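PDB 4EUO: ABC transporter, substrate binding protein (Polyamine) from Agrobacterium tumefaciens, which binds gamma-aminobutyric acid selectively in the periplasm, probably as the substrate-binding component that delivers it to an ABC transporter. Local coordinates for residues E22-E27 with I244-S249; V56-G61 with G97-S102; D121-A126 with R132-W137. One frame throughout, in Å; residues are numbered along the deposited sequence.

Contact 1 of 3, residues E22-E27 with I244-S249; sequences EKFMVE and IALATS
Leu246 reaches from the end of helix 237-247 to the side of helix 10-28, and its two methyl branches make most of the close approaches. CD1 lies 3.9 Å from Lys23 CB and 4.1 Å from Phe24 N, so it rests on the backbone of the first turn of 22-27 as much as on any side chain. CD2 turns to the next turn of the helix, where Glu27 OE2 comes within 3.6 Å of it. With CG anti to the backbone N (chi1 -173°), Glu27 lays its chain alongside Leu246, the two running in opposite directions. Closer to the leucine backbone, Leu246 CB sits at the edge of the Phe24 ring, 4.3 Å from CD1 of Phe24. This is helix-on-helix packing on the flank of a periplasmic binding protein lobe: both helices lie against the central sheet, Phe24 touching Val32 of strand 32-35 and Ile244 touching Leu228 of strand 215-229. One step further out, Phe243 meets the Phe24 ring edge-to-face. Lys23 starts toward Leu246 but leads its amine elsewhere, into a salt bridge with Asp255 on helix 250-260 and a hydrogen bond to Ala19 O. The leucine itself stands where its helix runs out. Its carbonyl takes both Ser249 N and Ser249 OG, the hydroxyl at 2.6 Å from Leu246 O, in the carbonyl plane and on a lone pair. Thr248 OG1 also turns back, lying 2.8 Å from Ile244 O. The backbone N of the same threonine reaches that oxygen from the opposite face of its plane.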
loop_
_atom_site.group_PDB
_atom_site.type_symbol
_atom_site.label_atom_id
_atom_site.label_comp_id
_atom_site.label_asym_id
_atom_site.label_seq_id
_atom_site.Cartn_x
_atom_site.Cartn_y
_atom_site.Cartn_z
ATOM N N GLU A 22 12.977 16.141 7.320
ATOM C CA GLU A 22 13.747 17.035 8.186
ATOM C C GLU A 22 14.415 16.314 9.318
ATOM O O GLU A 22 15.545 16.664 9.672
ATOM C CB GLU A 22 12.924 18.189 8.685
ATOM C CG GLU A 22 12.855 19.268 7.628
ATOM C CD GLU A 22 12.206 20.557 8.075
ATOM O OE1 GLU A 22 12.741 21.632 7.730
ATOM O OE2 GLU A 22 11.181 20.495 8.785
ATOM N N LYS A 23 13.762 15.293 9.889
ATOM C CA LYS A 23 14.370 14.511 10.960
ATOM C C LYS A 23 15.696 13.925 10.462
ATOM O O LYS A 23 16.697 13.990 11.184
ATOM C CB LYS A 23 13.437 13.365 11.397
ATOM C CG LYS A 23 12.335 13.764 12.374
ATOM C CD LYS A 23 11.462 12.545 12.723
ATOM C CE LYS A 23 10.217 12.874 13.511
ATOM N NZ LYS A 23 9.191 13.626 12.688
ATOM N N PHE A 24 15.728 13.410 9.218
ATOM C CA PHE A 24 16.939 12.822 8.644
ATOM C C PHE A 24 18.016 13.880 8.432
ATOM O O PHE A 24 19.184 13.630 8.752
ATOM C CB PHE A 24 16.639 12.101 7.318
ATOM C CG PHE A 24 17.809 11.303 6.809
ATOM C CD1 PHE A 24 18.303 10.225 7.531
ATOM C CD2 PHE A 24 18.460 11.665 5.639
ATOM C CE1 PHE A 24 19.379 9.467 7.038
ATOM C CE2 PHE A 24 19.506 10.888 5.139
ATOM C CZ PHE A 24 19.961 9.803 5.848
ATOM N N MET A 25 17.619 15.060 7.946
ATOM C CA MET A 25 18.502 16.191 7.618
ATOM C C MET A 25 19.184 16.710 8.858
ATOM O O MET A 25 20.377 17.003 8.820
ATOM C CB MET A 25 17.698 17.327 6.967
ATOM C CG MET A 25 17.191 17.020 5.584
ATOM S SD MET A 25 15.773 18.080 5.193
ATOM C CE MET A 25 15.286 17.392 3.632
ATOM N N VAL A 26 18.425 16.810 9.957
ATOM C CA VAL A 26 18.897 17.279 11.251
ATOM C C VAL A 26 19.898 16.284 11.852
ATOM O O VAL A 26 20.979 16.690 12.268
ATOM C CB VAL A 26 17.700 17.627 12.180
ATOM C CG1 VAL A 26 18.130 17.788 13.638
ATOM C CG2 VAL A 26 16.996 18.892 11.691
ATOM N N GLU A 27 19.558 14.994 11.836
ATOM C CA GLU A 27 20.373 13.912 12.377
ATOM C C GLU A 27 21.699 13.663 11.619
ATOM O O GLU A 27 22.714 13.391 12.263
ATOM C CB GLU A 27 19.522 12.635 12.443
ATOM C CG GLU A 27 20.165 11.452 13.143
ATOM C CD GLU A 27 19.621 10.135 12.638
ATOM O OE1 GLU A 27 20.229 9.564 11.705
ATOM O OE2 GLU A 27 18.550 9.708 13.126
ATOM N N ILE A 244 16.534 4.516 6.519
ATOM C CA ILE A 244 15.559 3.485 6.894
ATOM C C ILE A 244 15.483 3.373 8.421
ATOM O O ILE A 244 14.382 3.303 8.989
ATOM C CB ILE A 244 15.869 2.164 6.210
ATOM C CG1 ILE A 244 15.634 2.301 4.684
ATOM C CG2 ILE A 244 15.030 1.031 6.815
ATOM C CD1 ILE A 244 15.945 1.065 3.893
ATOM N N ALA A 245 16.653 3.454 9.110
ATOM C CA ALA A 245 16.660 3.391 10.575
ATOM C C ALA A 245 15.846 4.562 11.141
ATOM O O ALA A 245 15.093 4.376 12.103
ATOM C CB ALA A 245 18.101 3.450 11.069
ATOM N N LEU A 246 15.973 5.746 10.555
ATOM C CA LEU A 246 15.243 6.904 10.994
ATOM C C LEU A 246 13.731 6.760 10.689
ATOM O O LEU A 246 12.890 6.950 11.567
ATOM C CB LEU A 246 15.843 8.169 10.345
ATOM C CG LEU A 246 15.199 9.530 10.676
ATOM C CD1 LEU A 246 13.898 9.796 9.885
ATOM C CD2 LEU A 246 15.033 9.773 12.182
ATOM N N ALA A 247 13.398 6.444 9.430
ATOM C CA ALA A 247 11.991 6.374 9.009
ATOM C C ALA A 247 11.168 5.351 9.794
ATOM O O ALA A 247 9.942 5.509 9.932
ATOM C CB ALA A 247 11.942 6.029 7.528
ATOM N N THR A 248 11.840 4.301 10.262
ATOM C CA THR A 248 11.182 3.227 11.003
ATOM C C THR A 248 11.296 3.367 12.517
ATOM O O THR A 248 10.791 2.497 13.245
ATOM C CB THR A 248 11.614 1.851 10.540
ATOM O OG1 THR A 248 13.007 1.671 10.820
ATOM C CG2 THR A 248 11.340 1.614 9.059
ATOM N N SER A 249 11.902 4.484 12.986
ATOM C CA SER A 249 11.986 4.734 14.428
ATOM C C SER A 249 10.605 5.184 14.961
ATOM O O SER A 249 9.702 5.558 14.208
ATOM C CB SER A 249 13.095 5.730 14.743
ATOM O OG SER A 249 12.838 7.001 14.186
#

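Contact 2 of 3, residues V56-G61 with G97-S102; sequences VVDVEG and GSFYYS. With ABU (gamma-amino-butanoic acid), chain E.
Strands 56-60 and 97-102 run in roughly the same direction, 41° apart, with their axes 8.0 Å from each other at closest approach. The nearest CA atoms, those of Asp58 and Ser98, are 6.8 Å apart. That is too far for direct backbone pairing: each strand instead pairs antiparallel with strand 215-229, and their side chains meet at the ligand cleft of this class D periplasmic binding protein. Ser98 OG donates to Asp58 OD2 at 2.7 Å, coming from above the carboxylate plane. Gln16 also bonds to OD2, while Trp8, a pocket residue, holds OD1, so three side chains bond the buried carboxylate, two of them at OD2. The same OD2 lies 3.4 Å from Phe99 CE2, near the plane of the ring and at its edge, the two side chains crossing at about a right angle. Phe99 CG lies between its backbone N and carbonyl carbon (chi1 61°), which lifts the ring off the strand toward the cleft; Tyr262 stacks on it, and its far corner, CZ, touches CG of the bound gamma-aminobutyrate at 3.6 Å. Tyr101, two residues on, takes a similar first torsion but presents a face, with the ligand's CD 3.9 Å above the ring plane and offset toward its rim. Asp226, Thr12, Tyr262 and Arg203 hydrogen-bond the ligand directly. Glu60 lies beside its amino end, with OE1 held by Tyr40; its charge would probably favour the ligand's ammonium group, although OE2 makes no direct bond to it. Between them sits a water that donates to Glu60 OE2, bonds Tyr101 OH at 2.7 Å, and accepts from the ligand N at 3.0 Å.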
loop_
_atom_site.group_PDB
_atom_site.type_symbol
_atom_site.label_atom_id
_atom_site.label_comp_id
_atom_site.label_asym_id
_atom_site.label_seq_id
_atom_site.Cartn_x
_atom_site.Cartn_y
_atom_site.Cartn_z
ATOM N N VAL A 56 16.281 5.002 -1.428
ATOM C CA VAL A 56 15.332 4.285 -0.583
ATOM C C VAL A 56 14.022 4.339 -1.344
ATOM O O VAL A 56 13.606 5.398 -1.822
ATOM C CB VAL A 56 15.196 4.898 0.822
ATOM C CG1 VAL A 56 14.063 4.207 1.604
ATOM C CG2 VAL A 56 16.520 4.778 1.599
ATOM N N VAL A 57 13.382 3.171 -1.473
ATOM C CA VAL A 57 12.101 3.100 -2.166
ATOM C C VAL A 57 11.049 2.481 -1.241
ATOM O O VAL A 57 11.283 1.454 -0.610
ATOM C CB VAL A 57 12.215 2.267 -3.462
ATOM C CG1 VAL A 57 10.930 2.339 -4.299
ATOM C CG2 VAL A 57 13.399 2.714 -4.344
ATOM N N ASP A 58 9.879 3.102 -1.231
ATOM C CA ASP A 58 8.735 2.525 -0.552
ATOM C C ASP A 58 8.023 1.637 -1.599
ATOM O O ASP A 58 7.582 2.111 -2.655
ATOM C CB ASP A 58 7.836 3.659 -0.064
ATOM C CG ASP A 58 6.605 3.189 0.662
ATOM O OD1 ASP A 58 5.869 2.359 0.093
ATOM O OD2 ASP A 58 6.394 3.629 1.795
ATOM N N VAL A 59 7.955 0.336 -1.284
ATOM C CA VAL A 59 7.383 -0.651 -2.205
ATOM C C VAL A 59 6.305 -1.459 -1.505
ATOM O O VAL A 59 6.201 -1.451 -0.286
ATOM C CB VAL A 59 8.488 -1.616 -2.742
ATOM C CG1 VAL A 59 9.552 -0.865 -3.528
ATOM C CG2 VAL A 59 9.113 -2.430 -1.609
ATOM N N GLU A 60 5.552 -2.254 -2.286
ATOM C CA GLU A 60 4.609 -3.186 -1.683
ATOM C C GLU A 60 5.361 -4.349 -1.054
ATOM O O GLU A 60 6.375 -4.813 -1.619
ATOM C CB GLU A 60 3.614 -3.663 -2.747
ATOM C CG GLU A 60 2.631 -2.537 -3.086
ATOM C CD GLU A 60 2.066 -2.568 -4.495
ATOM O OE1 GLU A 60 2.771 -2.968 -5.443
ATOM O OE2 GLU A 60 0.924 -2.093 -4.663
ATOM N N GLY A 61 4.855 -4.863 0.074
ATOM C CA GLY A 61 5.584 -5.913 0.786
ATOM C C GLY A 61 5.773 -7.208 0.024
ATOM O O GLY A 61 6.778 -7.909 0.241
ATOM N N GLY A 97 9.301 -3.038 7.236
ATOM C CA GLY A 97 8.034 -2.371 6.979
ATOM C C GLY A 97 8.136 -0.860 6.957
ATOM O O GLY A 97 8.944 -0.270 7.672
ATOM N N SER A 98 7.321 -0.223 6.117
ATOM C CA SER A 98 7.189 1.216 5.972
ATOM C C SER A 98 5.916 1.702 6.676
ATOM O O SER A 98 5.931 2.697 7.408
ATOM C CB SER A 98 7.136 1.579 4.488
ATOM O OG SER A 98 7.014 2.992 4.370
ATOM N N PHE A 99 4.788 1.017 6.416
ATOM C CA PHE A 99 3.516 1.315 7.048
ATOM C C PHE A 99 2.556 0.180 6.772
ATOM O O PHE A 99 2.779 -0.592 5.816
ATOM C CB PHE A 99 2.891 2.654 6.603
ATOM C CG PHE A 99 2.576 2.763 5.126
ATOM C CD1 PHE A 99 1.318 2.416 4.635
ATOM C CD2 PHE A 99 3.521 3.237 4.239
ATOM C CE1 PHE A 99 1.020 2.538 3.270
ATOM C CE2 PHE A 99 3.235 3.360 2.880
ATOM C CZ PHE A 99 1.984 3.011 2.406
ATOM N N TYR A 100 1.494 0.102 7.587
ATOM C CA TYR A 100 0.500 -0.951 7.501
ATOM C C TYR A 100 -0.790 -0.309 7.044
ATOM O O TYR A 100 -1.166 0.765 7.538
ATOM C CB TYR A 100 0.415 -1.615 8.878
ATOM C CG TYR A 100 -0.523 -2.785 9.016
ATOM C CD1 TYR A 100 -0.102 -4.074 8.729
ATOM C CD2 TYR A 100 -1.794 -2.625 9.563
ATOM C CE1 TYR A 100 -0.921 -5.177 8.963
ATOM C CE2 TYR A 100 -2.636 -3.723 9.778
ATOM C CZ TYR A 100 -2.177 -4.993 9.505
ATOM O OH TYR A 100 -2.964 -6.089 9.782
ATOM N N TYR A 101 -1.480 -0.923 6.075
ATOM C CA TYR A 101 -2.651 -0.277 5.498
ATOM C C TYR A 101 -3.732 -1.275 5.189
ATOM O O TYR A 101 -3.502 -2.483 5.246
ATOM C CB TYR A 101 -2.248 0.472 4.201
ATOM C CG TYR A 101 -1.813 -0.402 3.047
ATOM C CD1 TYR A 101 -2.730 -0.847 2.098
ATOM C CD2 TYR A 101 -0.475 -0.764 2.883
ATOM C CE1 TYR A 101 -2.326 -1.641 1.025
ATOM C CE2 TYR A 101 -0.063 -1.565 1.821
ATOM C CZ TYR A 101 -0.990 -1.986 0.890
ATOM O OH TYR A 101 -0.614 -2.741 -0.190
ATOM N N SER A 102 -4.893 -0.759 4.751
ATOM C CA SER A 102 -5.973 -1.602 4.300
ATOM C C SER A 102 -6.519 -1.128 2.974
ATOM O O SER A 102 -6.517 0.079 2.707
ATOM C CB SER A 102 -7.160 -1.518 5.260
ATOM O OG SER A 102 -6.805 -2.102 6.498
HETATM N N ABU E . 1.150 0.490 -1.527
HETATM C CD ABU E . 0.308 1.375 -0.713
HETATM C CB ABU E . 0.460 2.820 -1.121
HETATM C CG ABU E . -0.391 3.674 -0.245
HETATM C C ABU E . -0.451 5.141 -0.618
HETATM O O ABU E . -1.452 5.861 -0.118
HETATM O OXT ABU E . 0.354 5.689 -1.495
HETATM O O HOH W 1 -0.740 -1.586 -2.645
HETATM O O HOH W 2 1.707 -3.952 0.037
#

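Contact 3 of 3, residues D121-A126 with R132-W137; sequences DLFDTA and RTFYKW
Arg132 leaves its strand toward the turn that follows helix 119-122, and its CB already packs against Leu122 CD1 at 4.0 Å. From there the chain bends twice, at chi2 (-98°) and chi3 (-72°), bringing CD near Leu122 O and laying the guanidinium edge-on to that carbonyl. NE and NH2 both donate to Leu122 O, each at 2.9 Å and with the oxygen in the guanidinium plane. The bond from NE runs nearly along the C=O axis, whereas NH2 approaches from well above the carbonyl plane. NH1 bonds instead to the carbonyls of Gly130 and Phe128 in the connecting loop, so the planar group ties the helix exit to the loop leading back into the strand. Thr125 CG2 lies over one face of the guanidinium, 3.6 Å above its centre, crossing at about a right angle. Phe134, two residues along, points to the same side: its CZ meets Leu122 CD2 at 3.6 Å and Phe123 CE2 at 3.8 Å, the two rings being inclined at 51°. Helix 119-122 and the turn after it thus pack beside strand 132-135, which lies between strands 176-179 and 196-200 in the sheet, parallel to both. Phe196 touches Leu122 and Arg132, while Phe123 packs on Ala146 and Ala149 of helix 142-149.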
loop_
_atom_site.group_PDB
_atom_site.type_symbol
_atom_site.label_atom_id
_atom_site.label_comp_id
_atom_site.label_asym_id
_atom_site.label_seq_id
_atom_site.Cartn_x
_atom_site.Cartn_y
_atom_site.Cartn_z
ATOM N N ASP A 121 -21.647 -6.161 -1.854
ATOM C CA ASP A 121 -22.345 -4.991 -2.389
ATOM C C ASP A 121 -21.575 -4.376 -3.554
ATOM O O ASP A 121 -22.155 -3.997 -4.581
ATOM C CB ASP A 121 -22.502 -3.909 -1.318
ATOM C CG ASP A 121 -23.363 -4.259 -0.115
ATOM O OD1 ASP A 121 -24.207 -5.194 -0.232
ATOM O OD2 ASP A 121 -23.197 -3.605 0.926
ATOM N N LEU A 122 -20.227 -4.263 -3.376
ATOM C CA LEU A 122 -19.418 -3.621 -4.411
ATOM C C LEU A 122 -19.465 -4.413 -5.710
ATOM O O LEU A 122 -19.314 -3.827 -6.795
ATOM C CB LEU A 122 -17.968 -3.493 -3.885
ATOM C CG LEU A 122 -17.020 -2.710 -4.774
ATOM C CD1 LEU A 122 -17.512 -1.269 -5.013
ATOM C CD2 LEU A 122 -15.642 -2.696 -4.205
ATOM N N PHE A 123 -19.721 -5.712 -5.634
ATOM C CA PHE A 123 -19.830 -6.561 -6.805
ATOM C C PHE A 123 -21.285 -6.700 -7.303
ATOM O O PHE A 123 -21.511 -7.456 -8.235
ATOM C CB PHE A 123 -19.184 -7.933 -6.546
ATOM C CG PHE A 123 -17.675 -7.907 -6.704
ATOM C CD1 PHE A 123 -17.071 -8.461 -7.823
ATOM C CD2 PHE A 123 -16.870 -7.342 -5.728
ATOM C CE1 PHE A 123 -15.681 -8.413 -7.985
ATOM C CE2 PHE A 123 -15.478 -7.312 -5.876
ATOM C CZ PHE A 123 -14.897 -7.850 -7.000
ATOM N N ASP A 124 -22.226 -5.921 -6.735
ATOM C CA ASP A 124 -23.635 -6.024 -7.140
ATOM C C ASP A 124 -24.014 -4.768 -7.920
ATOM O O ASP A 124 -24.393 -3.768 -7.335
ATOM C CB ASP A 124 -24.541 -6.243 -5.917
ATOM C CG ASP A 124 -25.970 -6.610 -6.261
ATOM O OD1 ASP A 124 -26.433 -6.215 -7.336
ATOM O OD2 ASP A 124 -26.640 -7.258 -5.414
ATOM N N THR A 125 -23.897 -4.842 -9.247
ATOM C CA THR A 125 -24.234 -3.718 -10.122
ATOM C C THR A 125 -25.734 -3.455 -10.246
ATOM O O THR A 125 -26.100 -2.349 -10.618
ATOM C CB THR A 125 -23.594 -3.884 -11.493
ATOM O OG1 THR A 125 -24.088 -5.087 -12.096
ATOM C CG2 THR A 125 -22.077 -3.902 -11.424
ATOM N N ALA A 126 -26.598 -4.436 -9.911
ATOM C CA ALA A 126 -28.043 -4.184 -9.986
ATOM C C ALA A 126 -28.466 -3.289 -8.827
ATOM O O ALA A 126 -29.178 -2.303 -9.018
ATOM C CB ALA A 126 -28.803 -5.491 -9.934
ATOM N N ARG A 132 -17.300 1.384 -10.769
ATOM C CA ARG A 132 -16.594 1.123 -9.518
ATOM C C ARG A 132 -15.130 1.031 -9.857
ATOM O O ARG A 132 -14.779 0.664 -10.973
ATOM C CB ARG A 132 -17.091 -0.134 -8.789
ATOM C CG ARG A 132 -17.204 -1.375 -9.663
ATOM C CD ARG A 132 -18.656 -1.582 -10.145
ATOM N NE ARG A 132 -19.513 -2.033 -9.040
ATOM C CZ ARG A 132 -20.777 -1.655 -8.835
ATOM N NH1 ARG A 132 -21.372 -0.788 -9.669
ATOM N NH2 ARG A 132 -21.466 -2.156 -7.815
ATOM N N THR A 133 -14.277 1.361 -8.884
ATOM C CA THR A 133 -12.836 1.402 -9.163
ATOM C C THR A 133 -12.028 0.427 -8.331
ATOM O O THR A 133 -12.304 0.192 -7.143
ATOM C CB THR A 133 -12.336 2.869 -9.084
ATOM O OG1 THR A 133 -10.979 2.905 -9.516
ATOM C CG2 THR A 133 -12.392 3.478 -7.708
ATOM N N PHE A 134 -11.029 -0.144 -8.980
ATOM C CA PHE A 134 -10.118 -1.130 -8.383
ATOM C C PHE A 134 -8.720 -0.836 -8.876
ATOM O O PHE A 134 -8.548 -0.269 -9.976
ATOM C CB PHE A 134 -10.491 -2.539 -8.848
ATOM C CG PHE A 134 -11.782 -3.047 -8.262
ATOM C CD1 PHE A 134 -11.822 -3.597 -6.982
ATOM C CD2 PHE A 134 -12.959 -3.001 -8.996
ATOM C CE1 PHE A 134 -13.018 -4.097 -6.449
ATOM C CE2 PHE A 134 -14.165 -3.443 -8.432
ATOM C CZ PHE A 134 -14.182 -4.014 -7.183
ATOM N N TYR A 135 -7.731 -1.320 -8.115
ATOM C CA TYR A 135 -6.315 -1.136 -8.444
ATOM C C TYR A 135 -5.959 -1.873 -9.715
ATOM O O TYR A 135 -6.261 -3.059 -9.883
ATOM C CB TYR A 135 -5.511 -1.652 -7.264
ATOM C CG TYR A 135 -4.023 -1.413 -7.250
ATOM C CD1 TYR A 135 -3.480 -0.234 -7.747
ATOM C CD2 TYR A 135 -3.175 -2.294 -6.583
ATOM C CE1 TYR A 135 -2.120 0.038 -7.625
ATOM C CE2 TYR A 135 -1.820 -2.018 -6.436
ATOM C CZ TYR A 135 -1.315 -0.838 -6.929
ATOM O OH TYR A 135 0.019 -0.562 -6.768
ATOM N N LYS A 136 -5.250 -1.168 -10.603
ATOM C CA LYS A 136 -4.909 -1.724 -11.889
ATOM C C LYS A 136 -3.870 -2.818 -11.877
ATOM O O LYS A 136 -3.917 -3.747 -12.717
ATOM C CB LYS A 136 -4.391 -0.566 -12.771
ATOM C CG LYS A 136 -4.170 -0.935 -14.242
ATOM C CD LYS A 136 -3.860 0.341 -15.030
ATOM C CE LYS A 136 -3.433 0.084 -16.458
ATOM N NZ LYS A 136 -4.489 -0.630 -17.222
ATOM N N TRP A 137 -2.877 -2.687 -11.002
ATOM C CA TRP A 137 -1.672 -3.507 -11.061
ATOM C C TRP A 137 -1.762 -4.777 -10.271
ATOM O O TRP A 137 -2.462 -4.844 -9.255
ATOM C CB TRP A 137 -0.448 -2.674 -10.623
ATOM C CG TRP A 137 -0.331 -1.357 -11.338
ATOM C CD1 TRP A 137 -0.415 -0.112 -10.786
ATOM C CD2 TRP A 137 -0.167 -1.162 -12.748
ATOM N NE1 TRP A 137 -0.298 0.850 -11.763
ATOM C CE2 TRP A 137 -0.167 0.233 -12.980
ATOM C CE3 TRP A 137 -0.018 -2.031 -13.835
ATOM C CZ2 TRP A 137 -0.020 0.784 -14.264
ATOM C CZ3 TRP A 137 0.109 -1.486 -15.116
ATOM C CH2 TRP A 137 0.114 -0.094 -15.312
#

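Contact 2 is the core of the three, wholly buried with its centre about 6 Å from that of the chain, whereas contacts 1 and 3 lie on opposite sides of that point, their centres about 39 Å apart, and are partly buried. Their chemistry follows: contact 1 is largely apolar helix packing, contact 2 joins a buried serine-to-carboxylate bond to aromatic rings and waters around the ligand, and contact 3 mixes an arginine-to-carbonyl grip with aromatic packing. Contacts 1 and 2 touch, Thr248 CG2 lying 3.3 Å from Gly97 O, and both lean on strand 215-229. Contacts 2 and 3 share a sheet and meet across the cleft, where Tyr135 OH probably hydrogen-bonds Glu60 OE2 at 2.8 Å.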